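Local coordinates for CELL WALL surface anchor family protein (Streptococcus pneumoniae, PDB 3ZGH), which binds keratin 10 through this basic domain of a serine-rich repeat cell-wall protein, and so probably attaches the pneumococcus to host surfaces, at residues Y62-Y66 against Y84-N88; Y87-T91 against Y136-N140. One frame throughout, in Å; residues are numbered along the deposited sequence.

Contact 1 of 2, residues Y62-Y66 against Y84-N88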
loop_
_atom_site.group_PDB
_atom_site.type_symbol
_atom_site.label_atom_id
_atom_site.label_comp_id
_atom_site.label_asym_id
_atom_site.label_seq_id
_atom_site.Cartn_x
_atom_site.Cartn_y
_atom_site.Cartn_z
ATOM N N TYR A 62 0.023 -0.535 -4.218
ATOM C CA TYR A 62 0.282 0.174 -2.982
ATOM C C TYR A 62 1.759 0.128 -2.635
ATOM O O TYR A 62 2.307 -0.956 -2.473
ATOM C CB TYR A 62 -0.527 -0.539 -1.897
ATOM C CG TYR A 62 -0.167 -0.216 -0.467
ATOM C CD1 TYR A 62 -0.132 1.087 -0.008
ATOM C CD2 TYR A 62 0.076 -1.245 0.450
ATOM C CE1 TYR A 62 0.173 1.365 1.326
ATOM C CE2 TYR A 62 0.372 -0.982 1.747
ATOM C CZ TYR A 62 0.421 0.312 2.183
ATOM O OH TYR A 62 0.707 0.516 3.501
ATOM N N THR A 63 2.390 1.285 -2.490
ATOM C CA THR A 63 3.832 1.374 -2.278
ATOM C C THR A 63 4.098 2.210 -1.037
ATOM O O THR A 63 3.511 3.278 -0.886
ATOM C CB THR A 63 4.550 2.046 -3.468
ATOM O OG1 THR A 63 4.363 1.269 -4.637
ATOM C CG2 THR A 63 6.072 2.185 -3.222
ATOM N N VAL A 64 4.964 1.719 -0.158
ATOM C CA VAL A 64 5.454 2.509 0.964
ATOM C C VAL A 64 6.929 2.783 0.706
ATOM O O VAL A 64 7.662 1.884 0.309
ATOM C CB VAL A 64 5.253 1.739 2.279
ATOM C CG1 VAL A 64 6.072 2.366 3.438
ATOM C CG2 VAL A 64 3.770 1.702 2.620
ATOM N N THR A 65 7.367 4.021 0.901
ATOM C CA THR A 65 8.715 4.412 0.530
ATOM C C THR A 65 9.145 5.679 1.264
ATOM O O THR A 65 8.295 6.475 1.696
ATOM C CB THR A 65 8.799 4.670 -1.000
ATOM O OG1 THR A 65 10.103 5.149 -1.342
ATOM C CG2 THR A 65 7.740 5.679 -1.481
ATOM N N TYR A 66 10.462 5.875 1.380
ATOM C CA TYR A 66 10.989 7.104 1.929
ATOM C C TYR A 66 11.208 8.170 0.868
ATOM O O TYR A 66 11.623 9.285 1.195
ATOM C CB TYR A 66 12.286 6.844 2.725
ATOM C CG TYR A 66 12.008 6.032 3.967
ATOM C CD1 TYR A 66 11.732 6.662 5.193
ATOM C CD2 TYR A 66 11.971 4.630 3.914
ATOM C CE1 TYR A 66 11.447 5.918 6.313
ATOM C CE2 TYR A 66 11.685 3.889 5.017
ATOM C CZ TYR A 66 11.425 4.529 6.218
ATOM O OH TYR A 66 11.173 3.762 7.332
ATOM N N TYR A 84 17.639 -2.295 9.708
ATOM C CA TYR A 84 16.328 -1.772 10.100
ATOM C C TYR A 84 15.333 -2.314 9.104
ATOM O O TYR A 84 15.684 -2.485 7.947
ATOM C CB TYR A 84 16.325 -0.241 9.984
ATOM C CG TYR A 84 15.030 0.470 10.304
ATOM C CD1 TYR A 84 14.495 0.448 11.586
ATOM C CD2 TYR A 84 14.383 1.222 9.343
ATOM C CE1 TYR A 84 13.322 1.149 11.890
ATOM C CE2 TYR A 84 13.206 1.921 9.627
ATOM C CZ TYR A 84 12.694 1.886 10.908
ATOM O OH TYR A 84 11.549 2.589 11.217
ATOM N N SER A 85 14.097 -2.571 9.511
ATOM C CA SER A 85 13.125 -3.114 8.576
ATOM C C SER A 85 11.699 -2.693 8.892
ATOM O O SER A 85 11.327 -2.615 10.080
ATOM C CB SER A 85 13.200 -4.652 8.580
ATOM O OG SER A 85 12.487 -5.156 7.458
ATOM N N ILE A 86 10.905 -2.462 7.846
ATOM C CA ILE A 86 9.493 -2.080 8.026
ATOM C C ILE A 86 8.512 -3.002 7.282
ATOM O O ILE A 86 8.862 -3.569 6.252
ATOM C CB ILE A 86 9.225 -0.632 7.557
ATOM C CG1 ILE A 86 9.638 -0.450 6.102
ATOM C CG2 ILE A 86 9.967 0.380 8.446
ATOM C CD1 ILE A 86 9.093 0.836 5.479
ATOM N N TYR A 87 7.301 -3.148 7.832
ATOM C CA TYR A 87 6.168 -3.794 7.139
ATOM C C TYR A 87 5.309 -2.728 6.458
ATOM O O TYR A 87 5.287 -1.581 6.913
ATOM C CB TYR A 87 5.277 -4.506 8.144
ATOM C CG TYR A 87 5.886 -5.701 8.846
ATOM C CD1 TYR A 87 6.460 -6.743 8.126
ATOM C CD2 TYR A 87 5.837 -5.809 10.231
ATOM C CE1 TYR A 87 6.969 -7.856 8.769
ATOM C CE2 TYR A 87 6.349 -6.903 10.880
ATOM C CZ TYR A 87 6.921 -7.923 10.149
ATOM O OH TYR A 87 7.426 -9.021 10.804
ATOM N N ASN A 88 4.580 -3.090 5.387
ATOM C CA ASN A 88 3.581 -2.185 4.793
ATOM C C ASN A 88 2.140 -2.656 5.095
ATOM O O ASN A 88 1.179 -2.140 4.527
ATOM C CB ASN A 88 3.770 -2.063 3.278
ATOM C CG ASN A 88 3.425 -3.357 2.527
ATOM O OD1 ASN A 88 3.369 -4.453 3.131
ATOM N ND2 ASN A 88 3.255 -3.244 1.198
#
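Tyr62 and Asn88 meet at one end of this contact, and Tyr66 and Tyr84 at the other. Tyr62 OH lies 2.9 Å from Asn88 O. That oxygen sits in the plane of the ring, at its edge. Tyr62 OH may donate here, but its single proton has a second acceptor within reach. The Asn88 amide is turned almost parallel to the ring, with the two planes 12° apart. Its ND2 comes within 3.7 Å of Tyr62 CE2. Asn88 CG lies between the backbone N and the carbonyl carbon (chi1 69°), which sets the amide over one side of the ring, displaced past its CD2-CE2 edge. Asn88 CB also touches Val64, at 3.8 Å from CG2.

In the middle the contact is apolar. The CD1 methyl of Ile86 reaches both Val64 and Tyr66, at 4.0 Å from Val64 CG1 and from Tyr66 CE2. Tyr66 OH lies 3.8 Å from Ile86 CG2. Tyr66 OH also meets the edge of the Tyr84 ring, in its plane, 3.6 Å from CE2.

A second shell holds these groups in place. Asp38 accepts hydrogen bonds from the hydroxyls of both Tyr66 and Tyr84 on one carboxylate oxygen. Ser157 binds Asn88 ND2, and the backbone N of Tyr175 hydrogen-bonds to Tyr62 OH. Ile45 of strand 43-53 packs on Val64, Tyr66 and Ile86.

The two segments run roughly antiparallel but come from different sheets. Strand 57-65 is part of the large antiparallel sheet, and strand 85-87 is the middle of a three-stranded one. Side chains rather than backbone pairing join them across the domain interior. The buried hydroxyls of Tyr62, Tyr66 and Tyr84 and the ND2 of Asn88 all have hydrogen-bond partners, and the two tyrosines sharing Asp38 would probably favour its charged form.

Contact 2 of 2, residues Y87-T91 against Y136-N140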
loop_
_atom_site.group_PDB
_atom_site.type_symbol
_atom_site.label_atom_id
_atom_site.label_comp_id
_atom_site.label_asym_id
_atom_site.label_seq_id
_atom_site.Cartn_x
_atom_site.Cartn_y
_atom_site.Cartn_z
ATOM N N TYR A 87 7.301 -3.148 7.832
ATOM C CA TYR A 87 6.168 -3.794 7.139
ATOM C C TYR A 87 5.309 -2.728 6.458
ATOM O O TYR A 87 5.287 -1.581 6.913
ATOM C CB TYR A 87 5.277 -4.506 8.144
ATOM C CG TYR A 87 5.886 -5.701 8.846
ATOM C CD1 TYR A 87 6.460 -6.743 8.126
ATOM C CD2 TYR A 87 5.837 -5.809 10.231
ATOM C CE1 TYR A 87 6.969 -7.856 8.769
ATOM C CE2 TYR A 87 6.349 -6.903 10.880
ATOM C CZ TYR A 87 6.921 -7.923 10.149
ATOM O OH TYR A 87 7.426 -9.021 10.804
ATOM N N ASN A 88 4.580 -3.090 5.387
ATOM C CA ASN A 88 3.581 -2.185 4.793
ATOM C C ASN A 88 2.140 -2.656 5.095
ATOM O O ASN A 88 1.179 -2.140 4.527
ATOM C CB ASN A 88 3.770 -2.063 3.278
ATOM C CG ASN A 88 3.425 -3.357 2.527
ATOM O OD1 ASN A 88 3.369 -4.453 3.131
ATOM N ND2 ASN A 88 3.255 -3.244 1.198
ATOM N N SER A 89 1.977 -3.645 5.968
ATOM C CA SER A 89 0.631 -4.095 6.289
ATOM C C SER A 89 0.532 -4.427 7.754
ATOM O O SER A 89 1.501 -4.883 8.341
ATOM C CB SER A 89 0.235 -5.313 5.454
ATOM O OG SER A 89 1.185 -6.341 5.615
ATOM N N GLY A 90 -0.624 -4.175 8.350
ATOM C CA GLY A 90 -0.824 -4.551 9.745
ATOM C C GLY A 90 -1.219 -6.015 9.925
ATOM O O GLY A 90 -1.471 -6.734 8.967
ATOM N N THR A 91 -1.263 -6.487 11.159
ATOM C CA THR A 91 -1.835 -7.809 11.401
ATOM C C THR A 91 -3.363 -7.712 11.313
ATOM O O THR A 91 -3.926 -6.973 10.506
ATOM C CB THR A 91 -1.458 -8.303 12.794
ATOM O OG1 THR A 91 -2.088 -7.478 13.785
ATOM C CG2 THR A 91 0.059 -8.267 12.983
ATOM N N TYR A 136 -10.872 -6.328 5.073
ATOM C CA TYR A 136 -9.820 -7.303 4.813
ATOM C C TYR A 136 -8.463 -6.819 5.343
ATOM O O TYR A 136 -8.183 -5.601 5.378
ATOM C CB TYR A 136 -9.685 -7.527 3.291
ATOM C CG TYR A 136 -10.902 -8.111 2.616
ATOM C CD1 TYR A 136 -11.026 -9.484 2.428
ATOM C CD2 TYR A 136 -11.926 -7.297 2.178
ATOM C CE1 TYR A 136 -12.146 -10.037 1.836
ATOM C CE2 TYR A 136 -13.062 -7.838 1.562
ATOM C CZ TYR A 136 -13.161 -9.209 1.400
ATOM O OH TYR A 136 -14.274 -9.755 0.792
ATOM N N THR A 137 -7.608 -7.768 5.711
ATOM C CA THR A 137 -6.171 -7.504 5.825
ATOM C C THR A 137 -5.455 -8.647 5.130
ATOM O O THR A 137 -6.093 -9.571 4.634
ATOM C CB THR A 137 -5.678 -7.479 7.290
ATOM O OG1 THR A 137 -6.680 -6.915 8.136
ATOM C CG2 THR A 137 -4.404 -6.657 7.425
ATOM N N TRP A 138 -4.132 -8.606 5.096
ATOM C CA TRP A 138 -3.390 -9.751 4.623
ATOM C C TRP A 138 -2.224 -10.098 5.543
ATOM O O TRP A 138 -1.786 -9.272 6.349
ATOM C CB TRP A 138 -2.949 -9.550 3.175
ATOM C CG TRP A 138 -1.956 -8.424 2.899
ATOM C CD1 TRP A 138 -0.585 -8.497 2.951
ATOM C CD2 TRP A 138 -2.262 -7.085 2.478
ATOM N NE1 TRP A 138 -0.030 -7.286 2.584
ATOM C CE2 TRP A 138 -1.047 -6.407 2.294
ATOM C CE3 TRP A 138 -3.464 -6.399 2.234
ATOM C CZ2 TRP A 138 -0.987 -5.077 1.894
ATOM C CZ3 TRP A 138 -3.407 -5.086 1.834
ATOM C CH2 TRP A 138 -2.184 -4.433 1.660
ATOM N N GLY A 139 -1.766 -11.345 5.438
ATOM C CA GLY A 139 -0.672 -11.861 6.250
ATOM C C GLY A 139 0.490 -12.358 5.398
ATOM O O GLY A 139 0.540 -12.109 4.191
ATOM N N ASN A 140 1.430 -13.067 6.016
ATOM C CA ASN A 140 2.705 -13.321 5.359
ATOM C C ASN A 140 3.177 -11.996 4.758
ATOM O O ASN A 140 3.562 -11.935 3.582
ATOM C CB ASN A 140 2.561 -14.387 4.263
ATOM C CG ASN A 140 2.519 -15.812 4.821
ATOM O OD1 ASN A 140 3.084 -16.097 5.880
ATOM N ND2 ASN A 140 1.860 -16.713 4.094
HETATM O O HOH W 1 2.863 -6.989 2.307
#
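Ser89 lies over one face of the Trp138 indole. Its CB stands 3.3 Å above the ring plane, displaced toward the rim, and its closest ring atom is NE1 at 3.5 Å. The Ser89 hydroxyl is near the same nitrogen, with OG 3.4 Å from NE1, but the angle is too poor for a hydrogen bond. The N-H of the indole points elsewhere. It lies along the ring plane and gives its proton to a water 2.9 Å from NE1. That water in turn donates to Asn88 OD1, at 2.7 Å. One water thus links the edge of Trp138 to the amide of Asn88, already anchored at ND2 by Ser157. Trp138 CG sits between its backbone N and carbonyl carbon (chi1 65°), which swings the indole across to the loop.

Strand 136-138 is an outermost strand of the seven-stranded antiparallel sheet of this MSCRAMM domain, paired with strand 120-131. Residues 88-91 belong to the loop that leaves strand 85-87 of the smaller sheet and runs past strand 136-138. The Trp138 indole is turned inward, where it meets the Trp159 ring with planes about 50° apart and also touches Met129 and Ser157.

Thr137 makes the second meeting, methyl against carbonyls. Its CG2 points at two backbone oxygens of the loop, 3.3 Å from Gly90 O and 3.1 Å from Thr91 O. The methyl is packed tightly there. The Thr137 side chain is turned off the usual staggered position (chi1 to OG1 -35°), which leaves CG2 roughly anti to the backbone N and facing the loop oxygens. OG1 points to a weak hydrogen bond with Gln94 O. Thr137 rests on Met96, and the Tyr136 backbone is hydrogen-bonded to Met96 and Leu97, where the loop runs into strand 97-99.

From the N terminus, the chain builds strand 57-65 and then loops out for 17 residues between Tyr66 and Tyr84. Contact 1 closes that loop by bringing strand 85-87 over the large sheet. The chain then continues directly into contact 2, which shares Tyr87 and Asn88 with it. Contact 2 closes a longer span of 44 residues, up to strand 136-138. The two loops follow one another; neither nests inside the other. Contact 1 ties inner strand 57-65 of the seven-stranded sheet to the three-stranded sheet. Contact 2 ties the loop after strand 85-87 to the edge strand 136-138 of the large sheet. They also touch directly, with Tyr62 CD2 4.1 Å from Trp138 CH2.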